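Side-chain contacts in aminoglycoside 3'-phosphotransferase AphA1-IAB (Acinetobacter baumannii, PDB 4GKH), which phosphorylates kanamycin and related aminoglycosides at the 3'-hydroxyl with a nucleoside triphosphate, and so confers resistance to these antibiotics: residues 34-39 with 197-202; 69-74 with 140-145; 147-152 with 266-271. All blocks are in the same frame, centred on the assembly; numbering follows the deposited sequence. Where two conformers were deposited one is given.

Contact 1: 34-39 with 197-202. With KAN (kanamycin a), chain M.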
loop_
_atom_site.group_PDB
_atom_site.type_symbol
_atom_site.label_atom_id
_atom_site.label_comp_id
_atom_site.label_asym_id
_atom_site.label_seq_id
_atom_site.Cartn_x
_atom_site.Cartn_y
_atom_site.Cartn_z
ATOM N N VAL A 34 9.158 -9.486 2.813
ATOM C CA VAL A 34 8.571 -8.184 3.031
ATOM C C VAL A 34 7.775 -7.938 1.750
ATOM O O VAL A 34 7.849 -8.748 0.816
ATOM C CB VAL A 34 9.695 -7.137 3.180
ATOM C CG1 VAL A 34 10.102 -6.567 1.812
ATOM C CG2 VAL A 34 9.299 -6.054 4.154
ATOM N N GLY A 35 6.993 -6.862 1.693
ATOM C CA GLY A 35 6.321 -6.500 0.450
ATOM C C GLY A 35 4.884 -6.971 0.239
ATOM O O GLY A 35 4.462 -8.024 0.735
ATOM N N GLN A 36 4.153 -6.189 -0.554
ATOM C CA GLN A 36 2.701 -6.313 -0.731
ATOM C C GLN A 36 2.204 -7.619 -1.378
ATOM O O GLN A 36 1.315 -8.283 -0.845
ATOM C CB GLN A 36 2.194 -5.116 -1.545
ATOM C CG GLN A 36 0.703 -5.101 -1.808
ATOM C CD GLN A 36 0.305 -3.957 -2.724
ATOM O OE1 GLN A 36 0.376 -4.062 -3.951
ATOM N NE2 GLN A 36 -0.102 -2.849 -2.130
ATOM N N SER A 37 2.745 -7.961 -2.544
ATOM C CA SER A 37 2.354 -9.194 -3.230
ATOM C C SER A 37 3.252 -10.352 -2.802
ATOM O O SER A 37 4.101 -10.197 -1.921
ATOM C CB SER A 37 2.418 -9.012 -4.752
ATOM O OG SER A 37 3.743 -8.738 -5.187
ATOM N N GLY A 38 3.062 -11.514 -3.418
ATOM C CA GLY A 38 3.918 -12.655 -3.145
ATOM C C GLY A 38 5.173 -12.633 -4.008
ATOM O O GLY A 38 5.787 -13.676 -4.257
ATOM N N ALA A 39 5.543 -11.452 -4.497
ATOM C CA ALA A 39 6.746 -11.328 -5.313
ATOM C C ALA A 39 7.990 -11.674 -4.502
ATOM O O ALA A 39 7.988 -11.573 -3.275
ATOM C CB ALA A 39 6.859 -9.934 -5.892
ATOM N N HIS A 197 -4.058 5.153 -2.831
ATOM C CA HIS A 197 -2.840 4.352 -2.872
ATOM C C HIS A 197 -3.207 2.868 -2.903
ATOM O O HIS A 197 -2.638 2.075 -3.659
ATOM C CB HIS A 197 -2.016 4.656 -1.610
ATOM C CG HIS A 197 -0.759 3.852 -1.501
ATOM N ND1 HIS A 197 -0.743 2.561 -1.022
ATOM C CD2 HIS A 197 0.526 4.163 -1.783
ATOM C CE1 HIS A 197 0.494 2.102 -1.035
ATOM N NE2 HIS A 197 1.285 3.055 -1.496
ATOM N N GLY A 198 -4.158 2.489 -2.059
ATOM C CA GLY A 198 -4.621 1.109 -2.000
ATOM C C GLY A 198 -4.059 0.232 -0.890
ATOM O O GLY A 198 -4.667 -0.778 -0.534
ATOM N N ASP A 199 -2.888 0.589 -0.376
ATOM C CA ASP A 199 -2.318 -0.087 0.793
ATOM C C ASP A 199 -1.549 0.934 1.641
ATOM O O ASP A 199 -0.346 0.819 1.832
ATOM C CB ASP A 199 -1.433 -1.275 0.349
ATOM C CG ASP A 199 -1.091 -2.222 1.487
ATOM O OD1 ASP A 199 -1.591 -2.028 2.617
ATOM O OD2 ASP A 199 -0.328 -3.180 1.241
ATOM N N PHE A 200 -2.272 1.951 2.120
ATOM C CA PHE A 200 -1.675 3.087 2.819
ATOM C C PHE A 200 -1.419 2.695 4.278
ATOM O O PHE A 200 -2.062 3.200 5.204
ATOM C CB PHE A 200 -2.581 4.330 2.703
ATOM C CG PHE A 200 -1.845 5.660 2.830
ATOM C CD1 PHE A 200 -1.232 6.243 1.727
ATOM C CD2 PHE A 200 -1.784 6.327 4.051
ATOM C CE1 PHE A 200 -0.555 7.459 1.836
ATOM C CE2 PHE A 200 -1.108 7.570 4.168
ATOM C CZ PHE A 200 -0.492 8.127 3.059
ATOM N N SER A 201 -0.470 1.785 4.470
ATOM C CA SER A 201 -0.147 1.293 5.793
ATOM C C SER A 201 1.134 1.941 6.300
ATOM O O SER A 201 1.851 2.577 5.542
ATOM C CB SER A 201 0.050 -0.217 5.763
ATOM O OG SER A 201 1.311 -0.507 5.181
ATOM N N LEU A 202 1.440 1.729 7.577
ATOM C CA LEU A 202 2.681 2.253 8.139
ATOM C C LEU A 202 3.941 1.616 7.542
ATOM O O LEU A 202 5.034 2.147 7.702
ATOM C CB LEU A 202 2.693 2.079 9.654
ATOM C CG LEU A 202 1.696 2.910 10.462
ATOM C CD1 LEU A 202 1.724 2.404 11.914
ATOM C CD2 LEU A 202 2.047 4.392 10.406
HETATM C C1 KAN M . -0.920 -7.345 5.207
HETATM C C2 KAN M . -0.019 -6.332 4.537
HETATM C C3 KAN M . -0.366 -6.116 3.076
HETATM C C4 KAN M . -0.246 -7.459 2.355
HETATM C C5 KAN M . -1.216 -8.432 2.998
HETATM C C6 KAN M . -1.012 -9.745 2.243
HETATM C C7 KAN M . -5.346 -7.078 8.085
HETATM C C8 KAN M . -3.926 -7.204 8.572
HETATM C C9 KAN M . -2.999 -6.612 7.485
HETATM C C10 KAN M . -3.123 -7.397 6.161
HETATM C C11 KAN M . -4.586 -7.222 5.686
HETATM C C12 KAN M . -5.521 -7.804 6.740
HETATM C C13 KAN M . -2.825 -6.879 10.748
HETATM C C14 KAN M . -3.461 -6.635 12.118
HETATM C C15 KAN M . -3.767 -5.185 12.416
HETATM C C16 KAN M . -2.477 -4.398 12.336
HETATM C C17 KAN M . -1.939 -4.576 10.922
HETATM C C18 KAN M . -0.718 -3.677 10.618
HETATM N N1 KAN M . -1.914 -10.768 2.781
HETATM N N2 KAN M . -4.763 -7.959 4.422
HETATM N N3 KAN M . -6.184 -7.691 9.141
HETATM N N4 KAN M . -4.314 -5.055 13.773
HETATM O O5 KAN M . -0.873 -8.576 4.400
HETATM O O6 KAN M . -0.122 -5.086 5.250
HETATM O O7 KAN M . 0.567 -5.169 2.538
HETATM O O8 KAN M . -0.602 -7.316 0.974
HETATM O O9 KAN M . -2.257 -6.837 5.151
HETATM O O10 KAN M . -1.634 -6.513 7.964
HETATM O O11 KAN M . -3.863 -6.508 9.841
HETATM O O12 KAN M . -1.685 -5.989 10.647
HETATM O O13 KAN M . -4.621 -7.473 12.168
HETATM O O14 KAN M . -2.777 -3.028 12.568
HETATM O O15 KAN M . -0.392 -3.775 9.204
HETATM O O HOH W 1 -0.931 -0.177 -3.506
#
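Q36 reaches across the active-site cleft to D199, and the two side chains run past each other in opposite directions with amide and carboxylate nearly coplanar, their planes 21° apart. With CG anti to the backbone N (chi1 -180°) and the chain extended beyond it, Q36 carries its amide from the loop after strand 28-32 to the flank of the aspartate. Its NE2 lies 3.2 Å from D199 CB and gives a weak but nearly straight hydrogen bond to D199 OD2 (3.4 Å, 168°). NE2 also donates to a water 3.1 Å away, which in turn donates to H197 O.

The tight part is at D199 OD2, which also accepts a 2.5 Å hydrogen bond from kanamycin O7, the 3'-hydroxyl that is phosphorylated. Two donors thus converge on one carboxylate oxygen, while the backbone O of Q36 takes a 2.8 Å hydrogen bond from kanamycin O8, so the sugar bridges both segments. Behind D199 the loop is fixed from within: the D199 backbone N donates to H197 ND1 at 3.0 Å, at the imidazole edge in the ring plane, and D199 O is held by N204.

The loop that carries Q36 is looser: G35 and S37 beside it are poorly ordered, G38 is exposed, and S37-A39 lead away toward helix 61-76.

D199 is the probable proton acceptor, and H197-G198-D199 begins the HGD catalytic loop of aminoglycoside phosphotransferases; the 34-39 loop facing it joins the first two strands of a protein kinase-like N-terminal lobe.

Contact 2: 69-74 with 140-145; sequences EMVRLN and CPFNSD
A cation-pi stack at the surface joins R72, on helix 61-76 of the N-terminal lobe, to F142 in the loop leading into helix 146-158. The guanidinium lies over one face of the phenyl ring, planes 28° apart and centres 4.2 Å apart, displaced so that NH2 sits 3.6 Å from F142 CD1. The aliphatic part of the arginine shares this face: R72 CG makes a CH-pi contact above the ring centre, 3.7 Å from the F142 centroid. CG stands anti to the carbonyl carbon (chi1 -81°) and the chain runs extended to NE, which carries R72 across the ring face. P141 CG touches the opposite face near its rim, and V71 CG2 meets F142 CE1 at 3.9 Å.

Hydrogen bonds fix the rotation of the guanidinium. NE donates to V221 O and NH1 to D68 O, while NH2 reaches a water at 2.8 Å lying in the guanidinium plane. That water donates to N143 O and is also bonded to S144 OG, linking the arginine to the loop beyond F142.

The N-H groups of R72 therefore meet oxygen acceptors while one face of the cation rests on the ring, a pairing that needs no carboxylate across the contact and probably still stabilises the positive charge.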
loop_
_atom_site.group_PDB
_atom_site.type_symbol
_atom_site.label_atom_id
_atom_site.label_comp_id
_atom_site.label_asym_id
_atom_site.label_seq_id
_atom_site.Cartn_x
_atom_site.Cartn_y
_atom_site.Cartn_z
ATOM N N GLU A 69 2.132 -2.978 -10.638
ATOM C CA GLU A 69 2.871 -1.963 -9.891
ATOM C C GLU A 69 3.686 -1.092 -10.808
ATOM O O GLU A 69 3.724 0.124 -10.636
ATOM C CB GLU A 69 3.768 -2.518 -8.778
ATOM C CG GLU A 69 4.497 -1.347 -8.109
ATOM C CD GLU A 69 5.281 -1.698 -6.878
ATOM O OE1 GLU A 69 5.849 -2.808 -6.810
ATOM O OE2 GLU A 69 5.334 -0.830 -5.978
HETATM N N MSE A 70 4.333 -1.705 -11.794
HETATM C CA MSE A 70 5.162 -0.939 -12.715
HETATM C C MSE A 70 4.386 0.193 -13.373
HETATM O O MSE A 70 4.859 1.322 -13.404
HETATM C CB MSE A 70 5.791 -1.846 -13.787
HETATM C CG MSE A 70 6.763 -1.115 -14.711
HETATM SE SE MSE A 70 5.898 -0.297 -16.280
HETATM C CE MSE A 70 5.210 -1.924 -17.034
ATOM N N VAL A 71 3.204 -0.087 -13.913
ATOM C CA VAL A 71 2.528 0.973 -14.661
ATOM C C VAL A 71 1.962 2.040 -13.748
ATOM O O VAL A 71 1.860 3.202 -14.138
ATOM C CB VAL A 71 1.415 0.476 -15.579
ATOM C CG1 VAL A 71 2.013 -0.331 -16.679
ATOM C CG2 VAL A 71 0.351 -0.295 -14.798
ATOM N N ARG A 72 1.578 1.638 -12.545
ATOM C CA ARG A 72 1.110 2.606 -11.563
ATOM C C ARG A 72 2.251 3.514 -11.079
ATOM O O ARG A 72 2.050 4.726 -10.896
ATOM C CB ARG A 72 0.382 1.897 -10.411
ATOM C CG ARG A 72 -1.073 1.559 -10.786
ATOM C CD ARG A 72 -1.611 0.337 -10.036
ATOM N NE ARG A 72 -2.934 -0.058 -10.528
ATOM C CZ ARG A 72 -3.144 -0.760 -11.641
ATOM N NH1 ARG A 72 -2.117 -1.145 -12.394
ATOM N NH2 ARG A 72 -4.381 -1.073 -12.000
ATOM N N LEU A 73 3.445 2.940 -10.899
ATOM C CA LEU A 73 4.633 3.742 -10.557
ATOM C C LEU A 73 4.919 4.731 -11.672
ATOM O O LEU A 73 5.218 5.902 -11.436
ATOM C CB LEU A 73 5.880 2.869 -10.394
ATOM C CG LEU A 73 6.213 2.136 -9.093
ATOM C CD1 LEU A 73 7.328 1.143 -9.371
ATOM C CD2 LEU A 73 6.644 3.129 -8.027
ATOM N N ASN A 74 4.847 4.239 -12.895
ATOM C CA ASN A 74 5.112 5.080 -14.055
ATOM C C ASN A 74 4.158 6.273 -14.111
ATOM O O ASN A 74 4.571 7.387 -14.441
ATOM C CB ASN A 74 5.039 4.239 -15.330
ATOM C CG ASN A 74 5.503 4.997 -16.554
ATOM O OD1 ASN A 74 6.671 5.365 -16.663
ATOM N ND2 ASN A 74 4.590 5.214 -17.495
ATOM N N CYS A 140 -6.363 10.168 -13.684
ATOM C CA CYS A 140 -6.040 8.794 -13.283
ATOM C C CYS A 140 -6.687 7.713 -14.151
ATOM O O CYS A 140 -7.912 7.610 -14.203
ATOM C CB CYS A 140 -6.411 8.561 -11.813
ATOM S SG CYS A 140 -5.911 6.909 -11.209
ATOM N N PRO A 141 -5.859 6.913 -14.852
ATOM C CA PRO A 141 -6.379 5.923 -15.805
ATOM C C PRO A 141 -6.677 4.583 -15.124
ATOM O O PRO A 141 -7.003 3.590 -15.805
ATOM C CB PRO A 141 -5.214 5.763 -16.791
ATOM C CG PRO A 141 -4.013 5.917 -15.937
ATOM C CD PRO A 141 -4.386 6.943 -14.856
ATOM N N PHE A 142 -6.579 4.542 -13.801
ATOM C CA PHE A 142 -6.785 3.286 -13.073
ATOM C C PHE A 142 -8.068 3.244 -12.239
ATOM O O PHE A 142 -8.391 4.179 -11.484
ATOM C CB PHE A 142 -5.575 2.955 -12.183
ATOM C CG PHE A 142 -4.275 2.942 -12.923
ATOM C CD1 PHE A 142 -4.014 1.957 -13.869
ATOM C CD2 PHE A 142 -3.319 3.925 -12.696
ATOM C CE1 PHE A 142 -2.820 1.960 -14.577
ATOM C CE2 PHE A 142 -2.126 3.922 -13.381
ATOM C CZ PHE A 142 -1.873 2.938 -14.328
ATOM N N ASN A 143 -8.778 2.131 -12.363
ATOM C CA ASN A 143 -10.012 1.898 -11.624
ATOM C C ASN A 143 -9.738 0.971 -10.461
ATOM O O ASN A 143 -9.341 -0.174 -10.676
ATOM C CB ASN A 143 -11.058 1.243 -12.545
ATOM C CG ASN A 143 -12.259 0.698 -11.781
ATOM O OD1 ASN A 143 -12.719 1.302 -10.803
ATOM N ND2 ASN A 143 -12.771 -0.452 -12.219
ATOM N N SER A 144 -9.955 1.459 -9.233
ATOM C CA SER A 144 -9.822 0.631 -8.036
ATOM C C SER A 144 -11.099 0.656 -7.195
ATOM O O SER A 144 -11.048 0.506 -5.980
ATOM C CB SER A 144 -8.640 1.109 -7.181
ATOM O OG SER A 144 -7.406 0.811 -7.818
ATOM N N ASP A 145 -12.244 0.838 -7.842
ATOM C CA ASP A 145 -13.471 1.049 -7.099
ATOM C C ASP A 145 -13.975 -0.203 -6.409
ATOM O O ASP A 145 -13.423 -1.304 -6.578
ATOM C CB ASP A 145 -14.560 1.751 -7.935
ATOM C CG ASP A 145 -15.167 0.872 -9.023
ATOM O OD1 ASP A 145 -14.982 -0.372 -9.029
ATOM O OD2 ASP A 145 -15.863 1.456 -9.894
HETATM O O HOH W 2 -6.490 -0.538 -10.195
#

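Contact 3: 147-152 with 266-271. With KAN (kanamycin a), chain M.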
loop_
_atom_site.group_PDB
_atom_site.type_symbol
_atom_site.label_atom_id
_atom_site.label_comp_id
_atom_site.label_asym_id
_atom_site.label_seq_id
_atom_site.Cartn_x
_atom_site.Cartn_y
_atom_site.Cartn_z
ATOM N N VAL A 147 -16.680 -2.040 -6.651
ATOM C CA VAL A 147 -17.204 -3.122 -7.479
ATOM C C VAL A 147 -16.049 -3.979 -8.001
ATOM O O VAL A 147 -16.113 -5.219 -8.012
ATOM C CB VAL A 147 -18.084 -2.553 -8.623
ATOM C CG1 VAL A 147 -18.153 -3.501 -9.801
ATOM C CG2 VAL A 147 -19.485 -2.222 -8.094
ATOM N N PHE A 148 -14.974 -3.302 -8.406
ATOM C CA PHE A 148 -13.764 -3.969 -8.886
ATOM C C PHE A 148 -13.054 -4.777 -7.779
ATOM O O PHE A 148 -12.656 -5.933 -7.975
ATOM C CB PHE A 148 -12.806 -2.930 -9.483
ATOM C CG PHE A 148 -11.487 -3.494 -9.917
ATOM C CD1 PHE A 148 -11.362 -4.125 -11.146
ATOM C CD2 PHE A 148 -10.365 -3.377 -9.106
ATOM C CE1 PHE A 148 -10.146 -4.660 -11.549
ATOM C CE2 PHE A 148 -9.145 -3.904 -9.500
ATOM C CZ PHE A 148 -9.030 -4.542 -10.722
ATOM N N ARG A 149 -12.895 -4.168 -6.610
ATOM C CA ARG A 149 -12.188 -4.822 -5.508
ATOM C C ARG A 149 -13.010 -5.945 -4.908
ATOM O O ARG A 149 -12.456 -6.950 -4.446
ATOM C CB ARG A 149 -11.818 -3.817 -4.400
ATOM C CG ARG A 149 -10.850 -2.687 -4.789
ATOM C CD ARG A 149 -9.455 -3.140 -5.252
ATOM N NE ARG A 149 -8.734 -3.983 -4.291
ATOM C CZ ARG A 149 -8.177 -3.555 -3.158
ATOM N NH1 ARG A 149 -8.252 -2.276 -2.802
ATOM N NH2 ARG A 149 -7.541 -4.416 -2.373
ATOM N N LEU A 150 -14.327 -5.782 -4.885
ATOM C CA LEU A 150 -15.166 -6.848 -4.338
ATOM C C LEU A 150 -15.068 -8.102 -5.218
ATOM O O LEU A 150 -14.980 -9.234 -4.728
ATOM C CB LEU A 150 -16.612 -6.383 -4.191
ATOM C CG LEU A 150 -16.884 -5.548 -2.936
ATOM C CD1 LEU A 150 -18.236 -4.861 -3.043
ATOM C CD2 LEU A 150 -16.842 -6.409 -1.684
ATOM N N ALA A 151 -15.061 -7.902 -6.527
ATOM C CA ALA A 151 -14.899 -9.032 -7.430
ATOM C C ALA A 151 -13.520 -9.673 -7.258
ATOM O O ALA A 151 -13.386 -10.889 -7.336
ATOM C CB ALA A 151 -15.127 -8.608 -8.888
ATOM N N GLN A 152 -12.494 -8.857 -7.033
ATOM C CA GLN A 152 -11.166 -9.384 -6.757
ATOM C C GLN A 152 -11.192 -10.223 -5.485
ATOM O O GLN A 152 -10.604 -11.299 -5.417
ATOM C CB GLN A 152 -10.172 -8.252 -6.546
ATOM C CG GLN A 152 -9.243 -7.957 -7.708
ATOM C CD GLN A 152 -8.255 -6.830 -7.390
ATOM O OE1 GLN A 152 -8.376 -6.148 -6.370
ATOM N NE2 GLN A 152 -7.276 -6.634 -8.264
ATOM N N LEU A 266 -12.114 -1.795 6.113
ATOM C CA LEU A 266 -11.367 -2.706 6.983
ATOM C C LEU A 266 -11.711 -4.151 6.633
ATOM O O LEU A 266 -10.841 -5.017 6.535
ATOM C CB LEU A 266 -11.734 -2.451 8.441
ATOM C CG LEU A 266 -11.207 -1.134 9.009
ATOM C CD1 LEU A 266 -11.786 -0.878 10.392
ATOM C CD2 LEU A 266 -9.700 -1.196 9.053
HETATM N N MSE A 267 -12.995 -4.412 6.457
HETATM C CA MSE A 267 -13.412 -5.764 6.134
HETATM C C MSE A 267 -12.906 -6.165 4.744
HETATM O O MSE A 267 -12.457 -7.292 4.533
HETATM C CB MSE A 267 -14.928 -5.900 6.262
HETATM C CG MSE A 267 -15.427 -5.775 7.704
HETATM SE SE MSE A 267 -17.321 -6.050 7.842
HETATM C CE MSE A 267 -17.301 -7.975 7.988
ATOM N N LEU A 268 -12.924 -5.232 3.804
ATOM C CA LEU A 268 -12.463 -5.560 2.449
ATOM C C LEU A 268 -10.986 -5.922 2.447
ATOM O O LEU A 268 -10.557 -6.838 1.738
ATOM C CB LEU A 268 -12.740 -4.404 1.486
ATOM C CG LEU A 268 -12.394 -4.586 0.001
ATOM C CD1 LEU A 268 -13.223 -5.705 -0.618
ATOM C CD2 LEU A 268 -12.638 -3.277 -0.735
ATOM N N ASP A 269 -10.207 -5.239 3.275
ATOM C CA ASP A 269 -8.769 -5.502 3.307
ATOM C C ASP A 269 -8.426 -6.874 3.890
ATOM O O ASP A 269 -7.316 -7.370 3.668
ATOM C CB ASP A 269 -7.987 -4.378 4.018
ATOM C CG ASP A 269 -6.506 -4.345 3.624
ATOM O OD1 ASP A 269 -6.199 -4.411 2.421
ATOM O OD2 ASP A 269 -5.634 -4.241 4.514
ATOM N N GLU A 270 -9.366 -7.495 4.604
ATOM C CA GLU A 270 -9.162 -8.869 5.113
ATOM C C GLU A 270 -8.894 -9.857 3.978
ATOM O O GLU A 270 -8.254 -10.903 4.167
ATOM C CB GLU A 270 -10.362 -9.357 5.932
ATOM C CG GLU A 270 -10.720 -8.524 7.169
ATOM C CD GLU A 270 -9.694 -8.615 8.297
ATOM O OE1 GLU A 270 -8.478 -8.691 8.020
ATOM O OE2 GLU A 270 -10.109 -8.593 9.481
ATOM N N PHE A 271 -9.383 -9.516 2.797
ATOM C CA PHE A 271 -9.328 -10.426 1.644
ATOM C C PHE A 271 -8.028 -10.368 0.838
ATOM O O PHE A 271 -7.815 -11.183 -0.082
ATOM C CB PHE A 271 -10.537 -10.162 0.726
ATOM C CG PHE A 271 -11.847 -10.581 1.335
ATOM C CD1 PHE A 271 -12.561 -9.708 2.161
ATOM C CD2 PHE A 271 -12.343 -11.862 1.127
ATOM C CE1 PHE A 271 -13.753 -10.103 2.746
ATOM C CE2 PHE A 271 -13.539 -12.269 1.705
ATOM C CZ PHE A 271 -14.252 -11.387 2.517
HETATM C C1 KAN M . -0.920 -7.345 5.207
HETATM C C2 KAN M . -0.019 -6.332 4.537
HETATM C C3 KAN M . -0.366 -6.116 3.076
HETATM C C4 KAN M . -0.246 -7.459 2.355
HETATM C C5 KAN M . -1.216 -8.432 2.998
HETATM C C6 KAN M . -1.012 -9.745 2.243
HETATM C C7 KAN M . -5.346 -7.078 8.085
HETATM C C8 KAN M . -3.926 -7.204 8.572
HETATM C C9 KAN M . -2.999 -6.612 7.485
HETATM C C10 KAN M . -3.123 -7.397 6.161
HETATM C C11 KAN M . -4.586 -7.222 5.686
HETATM C C12 KAN M . -5.521 -7.804 6.740
HETATM C C13 KAN M . -2.825 -6.879 10.748
HETATM C C14 KAN M . -3.461 -6.635 12.118
HETATM C C15 KAN M . -3.767 -5.185 12.416
HETATM C C16 KAN M . -2.477 -4.398 12.336
HETATM C C17 KAN M . -1.939 -4.576 10.922
HETATM C C18 KAN M . -0.718 -3.677 10.618
HETATM N N1 KAN M . -1.914 -10.768 2.781
HETATM N N2 KAN M . -4.763 -7.959 4.422
HETATM N N3 KAN M . -6.184 -7.691 9.141
HETATM N N4 KAN M . -4.314 -5.055 13.773
HETATM O O5 KAN M . -0.873 -8.576 4.400
HETATM O O6 KAN M . -0.122 -5.086 5.250
HETATM O O7 KAN M . 0.567 -5.169 2.538
HETATM O O8 KAN M . -0.602 -7.316 0.974
HETATM O O9 KAN M . -2.257 -6.837 5.151
HETATM O O10 KAN M . -1.634 -6.513 7.964
HETATM O O11 KAN M . -3.863 -6.508 9.841
HETATM O O12 KAN M . -1.685 -5.989 10.647
HETATM O O13 KAN M . -4.621 -7.473 12.168
HETATM O O14 KAN M . -2.777 -3.028 12.568
HETATM O O15 KAN M . -0.392 -3.775 9.204
HETATM O O HOH W 3 -7.855 -3.365 0.478
#
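Apolar packing joins the two helices through L268, whose two methyl groups meet neighbouring residues of helix 146-158. CD1 touches L150 CD2 at 3.8 Å, the two leucines crossing at a slant, and CD2 rests at 3.8 Å on R149 CB. Because CG of L268 is anti to the backbone N (chi1 -177°), its branch extends from helix 259-269 toward this pair. A153 and the residues of helix 176-184 that touch L150 and F271 extend the packing.

Polar links run alongside. R149 is bent at chi2 (-62°) and chi3 (-56°), a course that leaves NE within a weak hydrogen bond of Q152 OE1 on its own helix and sends NH2 toward D269. NH2 donates to a water at 3.1 Å, and the water donates to D269 OD1, 2.8 Å away, so this pair of opposite charges is linked through a single water, with NH2 still 5.0 Å from OD1. A cation-pi contact with F272 gives R149 a further partner at the C-terminus.

Ligand bonds occupy another part of the 266-271 segment. The backbone O of D269 accepts a hydrogen bond from kanamycin N2 (2.7 Å), and E270 OE1 one from N3, also 2.7 Å. The other carboxylate oxygen of E270 is held by R171 and by the backbone N of D168, which positions the glutamate for the amino group.

Carboxylate and carbonyl oxygens turned to the amino groups of a polycationic antibiotic are characteristic of an aminoglycoside-binding pocket, to which the C-terminal end of the chain, in the helical lobe, contributes one wall.

In the fold
Contacts 1 and 2 both span the two lobes, one buried in the cleft at the catalytic loop and one at the surface, whereas contact 3 is buried within the C-terminal lobe, where it packs two helices. Contacts 1 and 3 both meet kanamycin. The loop of contact 2 leads into helix 146-158, which supplies one side of contact 3; the two touch where S144 O packs against R149 CG. Chemistry follows place: a shared carboxylate oxygen in the cleft, a cation-pi stack at the lobe boundary, leucine packing beside a water link in the helical lobe. Along the chain, contact 2 is nested within contact 1, while contacts 1 and 3 interlace.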